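Sister chromatid cohesion protein (Chaetomium thermophilum, PDB 5T8V) probably acts as a cohesin loader that associates with chromatin, this chain being the C-terminal, helical-repeat part of the longer protein. Local coordinates at residues A[1169-1174]-A[1208-1213]; A[1143-1148]-A[1164-1169]; A[1282-1287]-A[1378-1383]; A[1158-1163]-A[1193-1198]. One frame throughout, in Å; residues are numbered along the deposited sequence.

Contact 1. Residues A[1169-1174]-A[1208-1213]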
# COMPACT_ATOMS: atom_id res chain seq x y z
N LEU A 1169 31.86 20.60 -15.92
CA LEU A 1169 31.70 19.18 -16.19
C LEU A 1169 30.57 18.57 -15.37
O LEU A 1169 30.06 17.50 -15.74
CB LEU A 1169 33.01 18.44 -15.91
CG LEU A 1169 34.18 18.82 -16.82
CD1 LEU A 1169 35.48 18.26 -16.28
CD2 LEU A 1169 33.94 18.31 -18.24
N ALA A 1170 30.16 19.21 -14.28
CA ALA A 1170 29.05 18.69 -13.49
C ALA A 1170 27.74 18.69 -14.27
O ALA A 1170 26.83 17.94 -13.92
CB ALA A 1170 28.88 19.50 -12.21
N THR A 1171 27.64 19.51 -15.32
CA THR A 1171 26.45 19.56 -16.16
C THR A 1171 26.55 18.63 -17.36
O THR A 1171 25.81 18.82 -18.34
CB THR A 1171 26.20 21.00 -16.63
OG1 THR A 1171 27.23 21.39 -17.54
CG2 THR A 1171 26.17 21.95 -15.44
N SER A 1172 27.43 17.65 -17.32
CA SER A 1172 27.60 16.72 -18.43
C SER A 1172 26.54 15.63 -18.38
O SER A 1172 26.04 15.26 -17.31
CB SER A 1172 28.99 16.10 -18.40
OG SER A 1172 29.19 15.24 -19.51
N THR A 1173 26.19 15.11 -19.56
CA THR A 1173 25.22 14.02 -19.64
C THR A 1173 25.85 12.68 -19.30
O THR A 1173 25.17 11.80 -18.77
CB THR A 1173 24.58 13.97 -21.03
OG1 THR A 1173 25.60 13.90 -22.03
CG2 THR A 1173 23.72 15.21 -21.26
N HIS A 1174 27.14 12.50 -19.61
CA HIS A 1174 27.85 11.29 -19.22
C HIS A 1174 27.82 11.18 -17.70
O HIS A 1174 28.43 12.02 -17.02
CB HIS A 1174 29.29 11.32 -19.74
CG HIS A 1174 30.02 10.02 -19.58
ND1 HIS A 1174 31.39 9.93 -19.54
CD2 HIS A 1174 29.56 8.75 -19.45
CE1 HIS A 1174 31.75 8.67 -19.40
NE2 HIS A 1174 30.65 7.93 -19.34
N PHE A 1208 27.32 27.43 -20.18
CA PHE A 1208 26.59 27.65 -21.43
C PHE A 1208 27.41 27.21 -22.63
O PHE A 1208 26.92 26.47 -23.49
CB PHE A 1208 26.20 29.13 -21.56
CG PHE A 1208 25.61 29.47 -22.90
CD1 PHE A 1208 24.39 28.95 -23.30
CD2 PHE A 1208 26.29 30.31 -23.77
CE1 PHE A 1208 23.86 29.26 -24.53
CE2 PHE A 1208 25.76 30.62 -25.01
CZ PHE A 1208 24.54 30.09 -25.39
N ALA A 1209 28.67 27.66 -22.71
CA ALA A 1209 29.52 27.26 -23.83
C ALA A 1209 29.66 25.74 -23.89
O ALA A 1209 29.72 25.17 -24.99
CB ALA A 1209 30.89 27.92 -23.70
N TYR A 1210 29.71 25.09 -22.74
CA TYR A 1210 29.84 23.63 -22.71
C TYR A 1210 28.58 22.96 -23.24
O TYR A 1210 28.65 22.04 -24.05
CB TYR A 1210 30.14 23.18 -21.28
CG TYR A 1210 30.40 21.70 -21.12
CD1 TYR A 1210 31.61 21.14 -21.51
CD2 TYR A 1210 29.44 20.87 -20.55
CE1 TYR A 1210 31.85 19.79 -21.35
CE2 TYR A 1210 29.68 19.51 -20.39
CZ TYR A 1210 30.88 18.98 -20.80
OH TYR A 1210 31.12 17.63 -20.64
N GLN A 1211 27.41 23.42 -22.79
CA GLN A 1211 26.16 22.86 -23.28
C GLN A 1211 25.98 23.11 -24.77
O GLN A 1211 25.37 22.29 -25.47
CB GLN A 1211 24.98 23.45 -22.50
CG GLN A 1211 24.95 23.07 -21.03
CD GLN A 1211 24.60 21.61 -20.82
OE1 GLN A 1211 23.77 21.05 -21.53
NE2 GLN A 1211 25.24 20.99 -19.83
N ARG A 1212 26.50 24.23 -25.28
CA ARG A 1212 26.29 24.59 -26.67
C ARG A 1212 27.24 23.85 -27.60
O ARG A 1212 26.81 23.29 -28.62
CB ARG A 1212 26.45 26.11 -26.84
CG ARG A 1212 26.56 26.57 -28.29
CD ARG A 1212 26.51 28.09 -28.39
NE ARG A 1212 27.44 28.74 -27.48
CZ ARG A 1212 28.75 28.83 -27.68
NH1 ARG A 1212 29.31 28.30 -28.76
NH2 ARG A 1212 29.52 29.45 -26.79
N ASP A 1213 28.53 23.82 -27.26
CA ASP A 1213 29.54 23.28 -28.17
C ASP A 1213 29.81 21.80 -27.95
O ASP A 1213 30.15 21.10 -28.91
CB ASP A 1213 30.85 24.06 -28.01
CG ASP A 1213 30.69 25.54 -28.32
OD1 ASP A 1213 29.81 25.88 -29.13
OD2 ASP A 1213 31.44 26.35 -27.74
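Y1210 reaches from helix 1200-1213 into the turn that follows helix 1163-1169, with L1169 and S1172 meeting the far part of its ring. Its CG stands anti to the backbone N (chi1 -176°), which sets CG on the turn side, the ring following. The L1169 side chain runs at about a right angle to the tyrosine, and its CD2 lies 3.8 Å from Y1210 OH and 4.0 Å from Y1210 CE1. S1172 comes instead to the ring edge, its CA close to the ring plane and 4.0 Å from Y1210 CE2. S1172 CB is 3.4 Å from Y1210 OH, while S1172 OG is hydrogen-bonded to Q1137. T1171 OG1 lies 3.8 Å from Y1210 CD2, the two side chains running antiparallel past one another.

One residue further along, Q1211 supplies the polar half. Its chain bends at chi2 (-71°) and brings the amide to T1171, where Q1211 NE2 donates to T1171 O at 2.7 Å with an N-H...O angle of 131°. The acceptor lies in the amide plane of Q1211. Q1211 NE2 is also 3.1 Å from T1171 OG1, a weak second bond to a hydroxyl that is also paired with T1168 O. At the other end of the amide, OE1 bonds to K1229, so both ends of the glutamine are held.

The type I turn from L1169 to S1172 thus docks on helix 1200-1213. Behind it, I1177 of helix 1175-1191 packs on L1169 and S1172, and V1145 of helix 1139-1154 touches L1169, placing the turn between successive helices of the C-terminal region.

Contact 2. Residues A[1143-1148]-A[1164-1169]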
# COMPACT_ATOMS: atom_id res chain seq x y z
N LEU A 1143 38.51 9.72 -18.62
CA LEU A 1143 39.85 9.44 -18.12
C LEU A 1143 40.56 10.74 -17.75
O LEU A 1143 41.17 10.85 -16.68
CB LEU A 1143 40.65 8.66 -19.16
CG LEU A 1143 42.08 8.28 -18.79
CD1 LEU A 1143 42.12 7.38 -17.57
CD2 LEU A 1143 42.77 7.61 -19.97
N ALA A 1144 40.48 11.74 -18.63
CA ALA A 1144 41.11 13.02 -18.34
C ALA A 1144 40.60 13.61 -17.03
O ALA A 1144 41.38 13.93 -16.12
CB ALA A 1144 40.88 14.00 -19.49
N VAL A 1145 39.27 13.76 -16.90
CA VAL A 1145 38.70 14.29 -15.67
C VAL A 1145 39.01 13.38 -14.49
O VAL A 1145 39.01 13.83 -13.35
CB VAL A 1145 37.18 14.50 -15.81
CG1 VAL A 1145 36.49 13.20 -16.10
CG2 VAL A 1145 36.60 15.13 -14.54
N GLU A 1146 39.24 12.09 -14.74
CA GLU A 1146 39.62 11.19 -13.66
C GLU A 1146 41.03 11.50 -13.18
O GLU A 1146 41.35 11.25 -12.01
CB GLU A 1146 39.51 9.74 -14.12
CG GLU A 1146 39.54 8.73 -12.99
CD GLU A 1146 39.22 7.32 -13.47
OE1 GLU A 1146 38.92 7.16 -14.67
OE2 GLU A 1146 39.28 6.39 -12.65
N VAL A 1147 41.88 12.04 -14.05
CA VAL A 1147 43.19 12.53 -13.62
C VAL A 1147 43.05 13.86 -12.90
O VAL A 1147 43.67 14.07 -11.85
CB VAL A 1147 44.13 12.62 -14.83
CG1 VAL A 1147 45.42 13.37 -14.47
CG2 VAL A 1147 44.47 11.23 -15.35
N LEU A 1148 42.25 14.78 -13.45
CA LEU A 1148 42.11 16.10 -12.82
C LEU A 1148 41.49 15.99 -11.44
O LEU A 1148 41.84 16.75 -10.53
CB LEU A 1148 41.28 17.03 -13.70
CG LEU A 1148 42.12 18.04 -14.49
CD1 LEU A 1148 43.06 17.30 -15.41
CD2 LEU A 1148 41.22 18.97 -15.29
N VAL A 1164 36.10 26.31 -12.18
CA VAL A 1164 35.17 26.49 -13.29
C VAL A 1164 35.09 25.22 -14.13
O VAL A 1164 34.02 24.88 -14.65
CB VAL A 1164 35.58 27.70 -14.14
CG1 VAL A 1164 34.75 27.78 -15.42
CG2 VAL A 1164 35.42 28.99 -13.34
N THR A 1165 36.20 24.51 -14.28
CA THR A 1165 36.20 23.30 -15.10
C THR A 1165 35.27 22.24 -14.52
O THR A 1165 34.46 21.66 -15.23
CB THR A 1165 37.62 22.76 -15.25
OG1 THR A 1165 38.42 23.71 -15.97
CG2 THR A 1165 37.62 21.43 -16.01
N PHE A 1166 35.38 21.98 -13.21
CA PHE A 1166 34.54 20.96 -12.60
C PHE A 1166 33.09 21.43 -12.50
O PHE A 1166 32.16 20.63 -12.70
CB PHE A 1166 35.07 20.58 -11.22
CG PHE A 1166 36.21 19.61 -11.26
CD1 PHE A 1166 36.02 18.32 -11.72
CD2 PHE A 1166 37.47 19.97 -10.82
CE1 PHE A 1166 37.07 17.41 -11.76
CE2 PHE A 1166 38.52 19.07 -10.85
CZ PHE A 1166 38.32 17.79 -11.32
N ILE A 1167 32.87 22.70 -12.19
CA ILE A 1167 31.52 23.25 -12.22
C ILE A 1167 30.90 23.03 -13.59
O ILE A 1167 29.70 22.75 -13.71
CB ILE A 1167 31.54 24.75 -11.84
CG1 ILE A 1167 32.05 24.93 -10.41
CG2 ILE A 1167 30.15 25.35 -11.98
CD1 ILE A 1167 32.30 26.37 -10.02
N THR A 1168 31.71 23.14 -14.65
CA THR A 1168 31.20 22.95 -16.01
C THR A 1168 30.94 21.48 -16.30
O THR A 1168 29.90 21.14 -16.88
CB THR A 1168 32.20 23.53 -17.01
OG1 THR A 1168 32.50 24.89 -16.67
CG2 THR A 1168 31.63 23.49 -18.42
N LEU A 1169 31.86 20.60 -15.92
CA LEU A 1169 31.70 19.18 -16.19
C LEU A 1169 30.57 18.57 -15.37
O LEU A 1169 30.06 17.50 -15.74
CB LEU A 1169 33.01 18.44 -15.91
CG LEU A 1169 34.18 18.82 -16.82
CD1 LEU A 1169 35.48 18.26 -16.28
CD2 LEU A 1169 33.94 18.31 -18.24
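V1145 CG2 touches two residues of the other helix: it lies 3.6 Å from F1166 CE1 and 3.8 Å from L1169 CD1. The valine rotamer puts it there, for with CG1 at chi1 60° the CG2 branch stands anti to the backbone N and projects between the two partners. F1166 has its CG anti to its own carbonyl carbon (chi1 -81°), and although its CB does not aim straight across, the ring swings over to helix 1139-1154. V1145 CG2 approaches the ring obliquely.

The ring tip serves L1148. L1148 C sits at the ring edge, near its plane, 3.6 Å from F1166 CZ, and L1148 CB is 3.9 Å from the same CZ. A longer approach joins L1148 CD2 to T1165 CG2 at 4.4 Å. L1169 and V1145 point past one another, with CD1 of the leucine beside the valine.

The short helix segments run at 137° to each other with axes 11.9 Å apart, a wide spacing that the phenyl ring helps to span. An alanine at F1166 would probably leave V1145 CG2 and the backbone end of L1148 facing a gap, and would also withdraw the ring from A1181 and E1184 of helix 1175-1191.

No hydrogen bond or charge pair crosses between the segments. The pairing of helices 1139-1154 and 1163-1169 here therefore rests on van der Waals contact of aliphatic branches and one aromatic ring.

Contact 3. Residues A[1282-1287]-A[1378-1383]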
# COMPACT_ATOMS: atom_id res chain seq x y z
N ASN A 1282 16.58 28.58 -17.02
CA ASN A 1282 16.98 28.07 -15.71
C ASN A 1282 16.18 28.74 -14.61
O ASN A 1282 15.81 28.09 -13.62
CB ASN A 1282 18.47 28.29 -15.49
CG ASN A 1282 19.34 27.27 -16.20
OD1 ASN A 1282 19.41 26.12 -15.79
ND2 ASN A 1282 20.00 27.70 -17.26
N LEU A 1283 15.90 30.04 -14.74
CA LEU A 1283 15.14 30.75 -13.72
C LEU A 1283 13.73 30.19 -13.61
O LEU A 1283 13.16 30.14 -12.51
CB LEU A 1283 15.10 32.24 -14.02
CG LEU A 1283 16.45 32.97 -14.03
CD1 LEU A 1283 16.28 34.39 -14.53
CD2 LEU A 1283 17.09 32.96 -12.65
N ALA A 1284 13.14 29.78 -14.73
CA ALA A 1284 11.78 29.25 -14.71
C ALA A 1284 11.62 28.16 -13.66
O ALA A 1284 10.65 28.15 -12.89
CB ALA A 1284 11.41 28.72 -16.09
N PHE A 1285 12.58 27.23 -13.60
CA PHE A 1285 12.52 26.10 -12.69
C PHE A 1285 13.84 26.01 -11.93
O PHE A 1285 14.90 26.04 -12.55
CB PHE A 1285 12.26 24.80 -13.45
CG PHE A 1285 11.57 25.00 -14.77
CD1 PHE A 1285 10.19 25.02 -14.86
CD2 PHE A 1285 12.31 25.17 -15.93
CE1 PHE A 1285 9.56 25.21 -16.08
CE2 PHE A 1285 11.69 25.36 -17.15
CZ PHE A 1285 10.31 25.38 -17.22
N PHE A 1286 13.77 25.92 -10.61
CA PHE A 1286 14.99 25.91 -9.81
C PHE A 1286 14.82 25.25 -8.45
O PHE A 1286 15.82 24.97 -7.77
CB PHE A 1286 15.49 27.35 -9.60
CG PHE A 1286 16.75 27.69 -10.36
CD1 PHE A 1286 17.76 26.76 -10.54
CD2 PHE A 1286 16.92 28.97 -10.88
CE1 PHE A 1286 18.91 27.10 -11.24
CE2 PHE A 1286 18.06 29.30 -11.57
CZ PHE A 1286 19.06 28.37 -11.75
N GLU A 1287 13.59 24.99 -8.03
CA GLU A 1287 13.31 24.47 -6.68
C GLU A 1287 13.88 25.42 -5.62
O GLU A 1287 14.75 25.07 -4.82
CB GLU A 1287 13.88 23.06 -6.51
CG GLU A 1287 12.99 21.95 -7.07
CD GLU A 1287 11.70 21.79 -6.29
OE1 GLU A 1287 10.81 22.66 -6.42
OE2 GLU A 1287 11.57 20.79 -5.55
N TRP A 1378 10.10 38.74 -18.77
CA TRP A 1378 8.80 39.00 -18.16
C TRP A 1378 7.91 37.76 -18.20
O TRP A 1378 7.11 37.54 -17.28
CB TRP A 1378 8.10 40.16 -18.86
CG TRP A 1378 6.84 40.57 -18.18
CD1 TRP A 1378 5.57 40.19 -18.50
CD2 TRP A 1378 6.72 41.43 -17.04
NE1 TRP A 1378 4.67 40.76 -17.64
CE2 TRP A 1378 5.35 41.53 -16.73
CE3 TRP A 1378 7.64 42.13 -16.25
CZ2 TRP A 1378 4.87 42.30 -15.68
CZ3 TRP A 1378 7.17 42.89 -15.20
CH2 TRP A 1378 5.80 42.97 -14.92
N GLU A 1379 8.02 36.95 -19.25
CA GLU A 1379 7.25 35.70 -19.31
C GLU A 1379 7.59 34.82 -18.11
O GLU A 1379 6.70 34.39 -17.37
CB GLU A 1379 7.53 34.98 -20.62
CG GLU A 1379 6.74 33.69 -20.81
CD GLU A 1379 5.24 33.93 -20.88
OE1 GLU A 1379 4.83 35.07 -21.18
OE2 GLU A 1379 4.47 32.97 -20.63
N VAL A 1380 8.88 34.54 -17.92
CA VAL A 1380 9.29 33.74 -16.76
C VAL A 1380 8.86 34.43 -15.47
O VAL A 1380 8.50 33.77 -14.49
CB VAL A 1380 10.81 33.50 -16.79
CG1 VAL A 1380 11.28 32.80 -15.52
CG2 VAL A 1380 11.19 32.67 -18.01
N ARG A 1381 8.90 35.76 -15.44
CA ARG A 1381 8.51 36.50 -14.25
C ARG A 1381 7.07 36.20 -13.87
O ARG A 1381 6.78 35.77 -12.75
CB ARG A 1381 8.72 38.00 -14.48
CG ARG A 1381 8.22 38.89 -13.35
CD ARG A 1381 6.82 39.41 -13.62
NE ARG A 1381 6.36 40.33 -12.58
CZ ARG A 1381 5.12 40.78 -12.48
NH1 ARG A 1381 4.19 40.40 -13.35
NH2 ARG A 1381 4.79 41.61 -11.50
N THR A 1382 6.14 36.41 -14.81
CA THR A 1382 4.74 36.09 -14.54
C THR A 1382 4.59 34.62 -14.17
O THR A 1382 3.83 34.28 -13.26
CB THR A 1382 3.88 36.43 -15.76
OG1 THR A 1382 4.31 35.64 -16.88
CG2 THR A 1382 3.99 37.91 -16.11
N TYR A 1383 5.30 33.74 -14.87
CA TYR A 1383 5.21 32.31 -14.56
C TYR A 1383 5.59 32.04 -13.11
O TYR A 1383 5.00 31.17 -12.47
CB TYR A 1383 6.11 31.51 -15.51
CG TYR A 1383 6.24 30.06 -15.11
CD1 TYR A 1383 5.19 29.17 -15.31
CD2 TYR A 1383 7.41 29.58 -14.53
CE1 TYR A 1383 5.31 27.84 -14.95
CE2 TYR A 1383 7.53 28.25 -14.17
CZ TYR A 1383 6.48 27.38 -14.38
OH TYR A 1383 6.60 26.06 -14.01
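V1380 is the bump that fits against the end of helix 1271-1284. With its CG1 anti to the backbone N (chi1 174°), that methyl enters the shallow hollow formed by L1283 and A1284, lying 3.6 Å from A1284 N and 4.1 Å from both L1283 CB and A1284 CB. The small alanine allows a close approach, the CA atoms of A1284 and V1380 being 5.5 Å apart.

One helical turn on, Y1383 forms the second bump. Its ring edge faces A1284 O, which lies near the ring plane and 3.4 Å from Y1383 CE2. Y1383 OH reaches the edge of the F1285 ring, 3.7 Å from F1285 CE1. The two ring planes stand at 69°, an oblique pairing. A1284 CB lies over the centre of the F1285 ring, and F1226 stacks on that ring too. An alanine at Y1383 would probably open a gap beside A1284 O and leave the F1285 edge without this neighbour.

Helix 1422-1431 shares the work, I1428 touching V1380 and V1424 touching Y1383. With no hydrogen bond between the segments, helix 1364-1387 is held here by apolar and aromatic fit.

Contact 4. Residues A[1158-1163]-A[1193-1198]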
# COMPACT_ATOMS: atom_id res chain seq x y z
N HIS A 1158 46.10 25.12 -7.65
CA HIS A 1158 45.27 26.04 -6.89
C HIS A 1158 43.81 25.91 -7.32
O HIS A 1158 43.52 25.60 -8.48
CB HIS A 1158 45.74 27.47 -7.08
CG HIS A 1158 46.97 27.81 -6.30
ND1 HIS A 1158 47.06 27.62 -4.94
CD2 HIS A 1158 48.16 28.34 -6.68
CE1 HIS A 1158 48.25 28.00 -4.51
NE2 HIS A 1158 48.94 28.45 -5.55
N PRO A 1159 42.87 26.15 -6.41
CA PRO A 1159 41.45 25.98 -6.76
C PRO A 1159 40.96 26.92 -7.85
O PRO A 1159 39.93 26.63 -8.47
CB PRO A 1159 40.72 26.24 -5.43
CG PRO A 1159 41.68 27.06 -4.63
CD PRO A 1159 43.04 26.59 -5.01
N LYS A 1160 41.65 28.03 -8.10
CA LYS A 1160 41.24 28.93 -9.17
C LYS A 1160 41.39 28.27 -10.54
O LYS A 1160 40.52 28.42 -11.41
CB LYS A 1160 42.05 30.22 -9.12
CG LYS A 1160 41.76 31.08 -7.90
CD LYS A 1160 42.56 32.37 -7.91
CE LYS A 1160 42.21 33.24 -6.71
NZ LYS A 1160 42.98 34.52 -6.70
N GLU A 1161 42.47 27.52 -10.74
CA GLU A 1161 42.75 26.87 -12.01
C GLU A 1161 41.85 25.66 -12.27
O GLU A 1161 42.01 25.02 -13.32
CB GLU A 1161 44.21 26.43 -12.06
CG GLU A 1161 45.22 27.56 -11.94
CD GLU A 1161 46.64 27.06 -11.73
OE1 GLU A 1161 46.95 26.61 -10.60
OE2 GLU A 1161 47.44 27.11 -12.68
N THR A 1162 40.93 25.34 -11.37
CA THR A 1162 40.23 24.06 -11.43
C THR A 1162 38.72 24.22 -11.27
O THR A 1162 37.95 23.48 -11.89
CB THR A 1162 40.79 23.13 -10.35
OG1 THR A 1162 42.17 22.86 -10.62
CG2 THR A 1162 40.04 21.82 -10.32
N GLY A 1163 38.29 25.17 -10.44
CA GLY A 1163 36.89 25.31 -10.11
C GLY A 1163 35.94 25.33 -11.29
O GLY A 1163 35.06 24.46 -11.41
N GLU A 1193 35.01 28.40 -0.56
CA GLU A 1193 33.88 29.21 -1.01
C GLU A 1193 34.33 30.62 -1.38
O GLU A 1193 33.85 31.20 -2.37
CB GLU A 1193 32.81 29.25 0.08
CG GLU A 1193 31.60 30.12 -0.22
CD GLU A 1193 30.75 30.39 1.01
OE1 GLU A 1193 29.62 29.87 1.08
OE2 GLU A 1193 31.23 31.11 1.91
N THR A 1194 35.25 31.18 -0.59
CA THR A 1194 35.72 32.55 -0.79
C THR A 1194 36.11 32.81 -2.24
O THR A 1194 35.94 33.93 -2.74
CB THR A 1194 36.91 32.82 0.14
OG1 THR A 1194 36.54 32.52 1.49
CG2 THR A 1194 37.35 34.28 0.05
N VAL A 1195 36.65 31.80 -2.92
CA VAL A 1195 37.16 32.01 -4.27
C VAL A 1195 36.11 31.73 -5.33
O VAL A 1195 36.09 32.40 -6.38
CB VAL A 1195 38.41 31.13 -4.50
CG1 VAL A 1195 38.05 29.65 -4.48
CG2 VAL A 1195 39.09 31.51 -5.81
N ILE A 1196 35.22 30.76 -5.11
CA ILE A 1196 34.20 30.45 -6.10
C ILE A 1196 33.13 31.52 -6.12
O ILE A 1196 32.47 31.73 -7.14
CB ILE A 1196 33.62 29.05 -5.84
CG1 ILE A 1196 34.72 27.98 -5.90
CG2 ILE A 1196 32.51 28.73 -6.85
CD1 ILE A 1196 35.49 27.95 -7.22
N GLU A 1197 32.92 32.22 -5.00
CA GLU A 1197 31.98 33.33 -5.01
C GLU A 1197 32.39 34.43 -5.98
O GLU A 1197 31.55 35.24 -6.38
CB GLU A 1197 31.83 33.91 -3.60
CG GLU A 1197 31.14 32.98 -2.63
CD GLU A 1197 31.06 33.56 -1.23
OE1 GLU A 1197 31.64 34.64 -1.00
OE2 GLU A 1197 30.41 32.94 -0.36
N ARG A 1198 33.67 34.47 -6.38
CA ARG A 1198 34.18 35.50 -7.27
C ARG A 1198 34.23 35.06 -8.73
O ARG A 1198 34.37 35.91 -9.61
CB ARG A 1198 35.58 35.94 -6.83
CG ARG A 1198 35.60 36.69 -5.51
CD ARG A 1198 37.02 37.03 -5.07
NE ARG A 1198 37.80 35.83 -4.77
CZ ARG A 1198 39.04 35.85 -4.28
NH1 ARG A 1198 39.65 37.01 -4.05
NH2 ARG A 1198 39.67 34.71 -4.04
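V1195 and K1160 make the close part of the contact, a methyl against the aliphatic stem of a lysine. V1195 CG2, which stands anti to the backbone N (CG1 at chi1 66°), lies 3.4 Å from K1160 CG and 3.7 Å from K1160 CE. The lysine chain is extended beyond CG, and its methylenes cross the valine at a slant before the ammonium group is reached. P1159 adds a looser touch on the other branch, its CB 4.4 Å from V1195 CG1. Deeper in, G1163 brings bare backbone to I1196, whose CD1 is 4.2 Å from the glycine CA. L1188 of helix 1175-1191 packs on both P1159 and I1196, closing the buried flank.

The outer side is different. K1160 and R1198 are exposed, and they meet only at long range, with K1160 CE 4.0 Å from R1198 NH2 in an oblique approach. Their charged ends also lie near each other, K1160 NZ and R1198 NH2 being 4.3 Å apart.

Two like charges at the solvent side are likely to repel one another mildly, with water screening them. No hydrogen bond joins the segments, so the approach of the loop before helix 1163-1169 to helix 1193-1196 depends on apolar surface, including the carbon part of a side chain whose charged end probably gains no attraction from its arginine neighbour.

Contacts 1, 2 and 4 form one cluster around helix 1163-1169. Contacts 1 and 2 share L1169, have centres about 11 Å apart, and also touch through Y1210 and T1168. Contact 4 lies about 14 Å from contact 2, centre to centre, and packs on it where I1167 CD1 comes 4.0 Å from I1196 CG2; from contact 1 its nearest atoms are about 7 Å away. Contact 3 stands apart, its centre about 21 Å from contact 1 and 28 Å from contact 4. Helix 1271-1284 nevertheless links it to the cluster, since F1278 and Y1275 meet F1208 of the 1208-1213 segment.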